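Side-chain contacts in Polyphosphate:AMP phosphotransferase (Pseudomonas aeruginosa PAO1, PDB 3CZP), which transfers phosphate from inorganic polyphosphate to AMP, giving ADP, and does the same less efficiently with GMP: residues 417-420 against 421-425; 436-439 against 440-444. All coordinates share one frame; numbering follows the deposited sequence.

Contact 1. Residues 417-420 against 421-425; sequences TQME and RFKER
Two turns of the alpha-helix 415-427, which follows strand 404-412 of the parallel sheet in the second, P-loop-type PPK2 domain, bring R421 and F422 back over T417 and Q418. The i to i+4 ladder is regular: R421 N donates to T417 O, K423 N to M419 O and E424 N to E420 O. F422 N to Q418 O is the shortest of the four rungs at 2.8 Å and lies in the carbonyl plane.

On the buried side, Q418 and F422 run side by side. Q418 CG swings anti to the backbone N (chi1 -159°) and continues extended, which lays the side chain along the phenyl face. A CH-pi contact results, with Q418 CG 4.0 Å from the F422 ring centroid and 24° off the normal; the terminal amide is stacked only 11° from parallel to the ring. Outside partners, R443 at OE1 and D309 at NE2, hold both ends of that amide and fix its rotation.

R421 travels alongside T417. Its chain, extended from CG to NE, passes the T417 carbonyl oxygen, R421 CG being 3.2 Å from T417 O. Farther out the T417 methyl sits over one guanidinium face, giving a nonpolar cover to a group whose NH1 and NH2 are bonded to the carbonyls of A310 and A472. Those bonds tie the helix to the loops after strands 300-307 and 467-471.

On the more exposed flank K423 CG lies 3.1 Å from M419 O. Beyond it the side chains of K423 and selenomethionine M419 run together, with K423 CE 4.2 Å from M419 CG.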
loop_
_atom_site.group_PDB
_atom_site.type_symbol
_atom_site.label_atom_id
_atom_site.label_comp_id
_atom_site.label_asym_id
_atom_site.label_seq_id
_atom_site.Cartn_x
_atom_site.Cartn_y
_atom_site.Cartn_z
ATOM N N THR A 417 4.726 -40.547 -7.756
ATOM C CA THR A 417 5.851 -39.573 -7.779
ATOM C C THR A 417 5.795 -38.566 -6.620
ATOM O O THR A 417 6.820 -38.224 -6.010
ATOM C CB THR A 417 5.892 -38.819 -9.125
ATOM O OG1 THR A 417 6.268 -39.743 -10.150
ATOM C CG2 THR A 417 6.871 -37.647 -9.098
ATOM N N GLN A 418 4.596 -38.132 -6.266
ATOM C CA GLN A 418 4.456 -37.290 -5.102
ATOM C C GLN A 418 5.086 -37.950 -3.904
ATOM O O GLN A 418 5.889 -37.336 -3.219
ATOM C CB GLN A 418 2.995 -37.026 -4.790
ATOM C CG GLN A 418 2.817 -35.809 -3.944
ATOM C CD GLN A 418 1.396 -35.550 -3.651
ATOM O OE1 GLN A 418 0.728 -36.416 -3.104
ATOM N NE2 GLN A 418 0.882 -34.368 -4.043
HETATM N N MSE A 419 4.727 -39.206 -3.651
HETATM C CA MSE A 419 5.200 -39.889 -2.475
HETATM C C MSE A 419 6.718 -40.113 -2.417
HETATM O O MSE A 419 7.299 -40.081 -1.319
HETATM C CB MSE A 419 4.527 -41.238 -2.382
HETATM C CG MSE A 419 4.952 -42.070 -1.219
HETATM SE SE MSE A 419 4.343 -43.834 -1.743
HETATM C CE MSE A 419 4.767 -43.841 -3.706
ATOM N N GLU A 420 7.322 -40.400 -3.574
ATOM C CA GLU A 420 8.779 -40.461 -3.738
ATOM C C GLU A 420 9.377 -39.145 -3.307
ATOM O O GLU A 420 10.408 -39.101 -2.633
ATOM C CB GLU A 420 9.152 -40.655 -5.205
ATOM C CG GLU A 420 8.961 -42.063 -5.749
ATOM C CD GLU A 420 9.180 -42.115 -7.278
ATOM O OE1 GLU A 420 9.184 -41.048 -7.952
ATOM O OE2 GLU A 420 9.352 -43.206 -7.799
ATOM N N ARG A 421 8.736 -38.056 -3.712
ATOM C CA ARG A 421 9.266 -36.748 -3.385
ATOM C C ARG A 421 9.043 -36.421 -1.902
ATOM O O ARG A 421 9.881 -35.772 -1.290
ATOM C CB ARG A 421 8.685 -35.694 -4.345
ATOM C CG ARG A 421 9.100 -35.962 -5.830
ATOM C CD ARG A 421 8.841 -34.743 -6.746
ATOM N NE ARG A 421 9.264 -34.988 -8.123
ATOM C CZ ARG A 421 8.946 -34.211 -9.153
ATOM N NH1 ARG A 421 8.239 -33.105 -8.974
ATOM N NH2 ARG A 421 9.383 -34.490 -10.361
ATOM N N PHE A 422 7.947 -36.921 -1.320
ATOM C CA PHE A 422 7.661 -36.707 0.107
ATOM C C PHE A 422 8.660 -37.469 0.965
ATOM O O PHE A 422 9.049 -36.991 2.019
ATOM C CB PHE A 422 6.226 -37.118 0.454
ATOM C CG PHE A 422 5.166 -36.073 0.126
ATOM C CD1 PHE A 422 5.417 -34.995 -0.719
ATOM C CD2 PHE A 422 3.882 -36.211 0.649
ATOM C CE1 PHE A 422 4.410 -34.066 -1.011
ATOM C CE2 PHE A 422 2.883 -35.295 0.363
ATOM C CZ PHE A 422 3.149 -34.214 -0.468
ATOM N N LYS A 423 9.088 -38.632 0.499
ATOM C CA LYS A 423 10.123 -39.396 1.182
ATOM C C LYS A 423 11.502 -38.750 0.987
ATOM O O LYS A 423 12.227 -38.579 1.965
ATOM C CB LYS A 423 10.095 -40.876 0.760
ATOM C CG LYS A 423 8.761 -41.540 1.056
ATOM C CD LYS A 423 8.804 -43.046 0.950
ATOM C CE LYS A 423 8.803 -43.548 -0.488
ATOM N NZ LYS A 423 8.907 -45.080 -0.469
ATOM N N GLU A 424 11.844 -38.341 -0.237
ATOM C CA GLU A 424 13.158 -37.713 -0.474
ATOM C C GLU A 424 13.351 -36.453 0.371
ATOM O O GLU A 424 14.429 -36.215 0.903
ATOM C CB GLU A 424 13.383 -37.399 -1.961
ATOM C CG GLU A 424 14.821 -36.958 -2.317
ATOM C CD GLU A 424 15.924 -37.892 -1.763
ATOM O OE1 GLU A 424 15.807 -39.141 -1.875
ATOM O OE2 GLU A 424 16.920 -37.371 -1.197
ATOM N N ARG A 425 12.301 -35.646 0.487
ATOM C CA ARG A 425 12.328 -34.451 1.337
ATOM C C ARG A 425 12.744 -34.778 2.776
ATOM O O ARG A 425 13.675 -34.177 3.323
ATOM C CB ARG A 425 10.960 -33.758 1.328
ATOM C CG ARG A 425 10.721 -32.849 0.128
ATOM C CD ARG A 425 9.300 -32.262 0.150
ATOM N NE ARG A 425 9.126 -31.046 -0.653
ATOM C CZ ARG A 425 9.185 -30.986 -1.990
ATOM N NH1 ARG A 425 9.444 -32.060 -2.733
ATOM N NH2 ARG A 425 8.983 -29.837 -2.602
#

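Contact 2. Residues 436-439 against 440-444; sequences TEED and WRNRD
E438 O receives two backbone donors from the turn that leads into the 3-10 segment 442-444, in the loop between helices 415-427 and 446-460. N442 N approaches in the carbonyl plane, 3.0 Å from E438 O with an N-H...O angle of 163°, as in a helical i to i+4 turn. R441 N is equally near, but its bond is weak.

Next to this turn, E437 and R441 extend in the same direction. Their salt bridge is long, E437 OE2 to R441 NH1 being 3.6 Å, and the carboxylate and guanidinium planes are 53° apart, so the pairing is not a coplanar two-pronged one. The bond from N442 CA to CB is directed at 436-439, and N442 ND2 lies 4.1 Å from D439 CA.

Farther out, D439 is buried against D309 and F422. Its CG lies between the backbone N and carbonyl carbon (chi1 53°), which turns the carboxylate back to T436, where T436 OG1 comes within 2.4 Å of D439 OD1, too short to be taken at face value. D439 O finds no polar partner although buried. On the same side as D439, facing helix 415-427, W440 CD1 rests 3.6 Å from T436 O.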
loop_
_atom_site.group_PDB
_atom_site.type_symbol
_atom_site.label_atom_id
_atom_site.label_comp_id
_atom_site.label_asym_id
_atom_site.label_seq_id
_atom_site.Cartn_x
_atom_site.Cartn_y
_atom_site.Cartn_z
ATOM N N THR A 436 4.825 -31.555 5.993
ATOM C CA THR A 436 4.081 -31.062 7.152
ATOM C C THR A 436 2.828 -31.891 7.474
ATOM O O THR A 436 2.482 -32.835 6.746
ATOM C CB THR A 436 3.722 -29.560 6.965
ATOM O OG1 THR A 436 2.872 -29.402 5.824
ATOM C CG2 THR A 436 4.988 -28.719 6.763
ATOM N N GLU A 437 2.172 -31.546 8.585
ATOM C CA GLU A 437 0.970 -32.257 9.067
ATOM C C GLU A 437 -0.192 -32.248 8.050
ATOM O O GLU A 437 -0.951 -33.220 7.952
ATOM C CB GLU A 437 0.502 -31.659 10.411
ATOM C CG GLU A 437 -0.645 -32.427 11.099
ATOM C CD GLU A 437 -1.043 -31.843 12.458
ATOM O OE1 GLU A 437 -1.096 -30.601 12.594
ATOM O OE2 GLU A 437 -1.316 -32.633 13.388
ATOM N N GLU A 438 -0.303 -31.157 7.288
ATOM C CA GLU A 438 -1.453 -30.907 6.408
ATOM C C GLU A 438 -1.407 -31.594 5.034
ATOM O O GLU A 438 -2.447 -32.028 4.541
ATOM C CB GLU A 438 -1.658 -29.394 6.205
ATOM C CG GLU A 438 -0.504 -28.657 5.489
ATOM C CD GLU A 438 -0.941 -27.349 4.850
ATOM O OE1 GLU A 438 -1.809 -26.659 5.425
ATOM O OE2 GLU A 438 -0.416 -27.016 3.767
ATOM N N ASP A 439 -0.234 -31.676 4.405
ATOM C CA ASP A 439 -0.161 -32.186 3.023
ATOM C C ASP A 439 -0.069 -33.724 2.939
ATOM O O ASP A 439 0.071 -34.278 1.848
ATOM C CB ASP A 439 0.925 -31.478 2.193
ATOM C CG ASP A 439 2.299 -31.483 2.855
ATOM O OD1 ASP A 439 2.445 -30.954 3.977
ATOM O OD2 ASP A 439 3.250 -31.987 2.226
ATOM N N TRP A 440 -0.166 -34.398 4.088
ATOM C CA TRP A 440 -0.562 -35.821 4.135
ATOM C C TRP A 440 -2.091 -35.975 4.087
ATOM O O TRP A 440 -2.597 -36.988 3.604
ATOM C CB TRP A 440 0.004 -36.523 5.376
ATOM C CG TRP A 440 1.436 -36.871 5.216
ATOM C CD1 TRP A 440 2.498 -36.282 5.836
ATOM C CD2 TRP A 440 1.979 -37.875 4.344
ATOM N NE1 TRP A 440 3.673 -36.871 5.419
ATOM C CE2 TRP A 440 3.384 -37.849 4.502
ATOM C CE3 TRP A 440 1.414 -38.795 3.447
ATOM C CZ2 TRP A 440 4.239 -38.712 3.796
ATOM C CZ3 TRP A 440 2.264 -39.657 2.744
ATOM C CH2 TRP A 440 3.661 -39.607 2.926
ATOM N N ARG A 441 -2.809 -34.969 4.589
ATOM C CA ARG A 441 -4.264 -34.908 4.458
ATOM C C ARG A 441 -4.681 -34.532 3.023
ATOM O O ARG A 441 -5.526 -35.216 2.449
ATOM C CB ARG A 441 -4.886 -33.948 5.495
ATOM C CG ARG A 441 -4.586 -34.324 6.960
ATOM C CD ARG A 441 -5.094 -33.284 7.960
ATOM N NE ARG A 441 -4.539 -33.495 9.303
ATOM C CZ ARG A 441 -4.949 -32.876 10.416
ATOM N NH1 ARG A 441 -4.366 -33.153 11.578
ATOM N NH2 ARG A 441 -5.940 -31.988 10.388
ATOM N N ASN A 442 -4.088 -33.475 2.445
ATOM C CA ASN A 442 -4.366 -33.061 1.036
ATOM C C ASN A 442 -4.158 -34.184 0.003
ATOM O O ASN A 442 -4.806 -34.203 -1.052
ATOM C CB ASN A 442 -3.493 -31.863 0.609
ATOM C CG ASN A 442 -3.853 -30.553 1.326
ATOM O OD1 ASN A 442 -4.988 -30.352 1.776
ATOM N ND2 ASN A 442 -2.874 -29.645 1.410
ATOM N N ARG A 443 -3.234 -35.092 0.311
ATOM C CA ARG A 443 -2.930 -36.242 -0.535
ATOM C C ARG A 443 -4.113 -37.235 -0.571
ATOM O O ARG A 443 -4.348 -37.887 -1.588
ATOM C CB ARG A 443 -1.631 -36.895 -0.043
ATOM C CG ARG A 443 -1.323 -38.267 -0.630
ATOM C CD ARG A 443 0.043 -38.799 -0.145
ATOM N NE ARG A 443 0.377 -40.079 -0.781
ATOM C CZ ARG A 443 0.761 -40.212 -2.049
ATOM N NH1 ARG A 443 0.867 -39.155 -2.847
ATOM N NH2 ARG A 443 1.011 -41.408 -2.535
ATOM N N ASP A 444 -4.856 -37.331 0.536
ATOM C CA ASP A 444 -6.098 -38.133 0.605
ATOM C C ASP A 444 -7.314 -37.387 -0.006
ATOM O O ASP A 444 -8.431 -37.903 0.010
ATOM C CB ASP A 444 -6.409 -38.550 2.064
ATOM C CG ASP A 444 -5.268 -39.371 2.735
ATOM O OD1 ASP A 444 -4.187 -39.578 2.127
ATOM O OD2 ASP A 444 -5.461 -39.798 3.901
#

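Contact 1 and contact 2 follow one another in the chain, their centres 13 Å apart, yet they meet directly. R443 of the second reaches back to the first, with Q418 OE1 and R443 NH1 2.8 Å apart, a probable hydrogen bond; R443 NH1 also bonds the carbonyl of K415, while R443 NH2 passes 3.5 Å from M419 CB. F422 meets W440 edge-to-face, and F422 CE2 lies 3.3 Å from D439 O. Both contacts also touch the loop after strand 300-307, whose sequence GNDAAGKG fits a Walker A P-loop: Q418, D439 and N442 meet D309, R421 and F422 meet A310. They therefore sit against the probable phosphate-binding loop, although no ligand marks it.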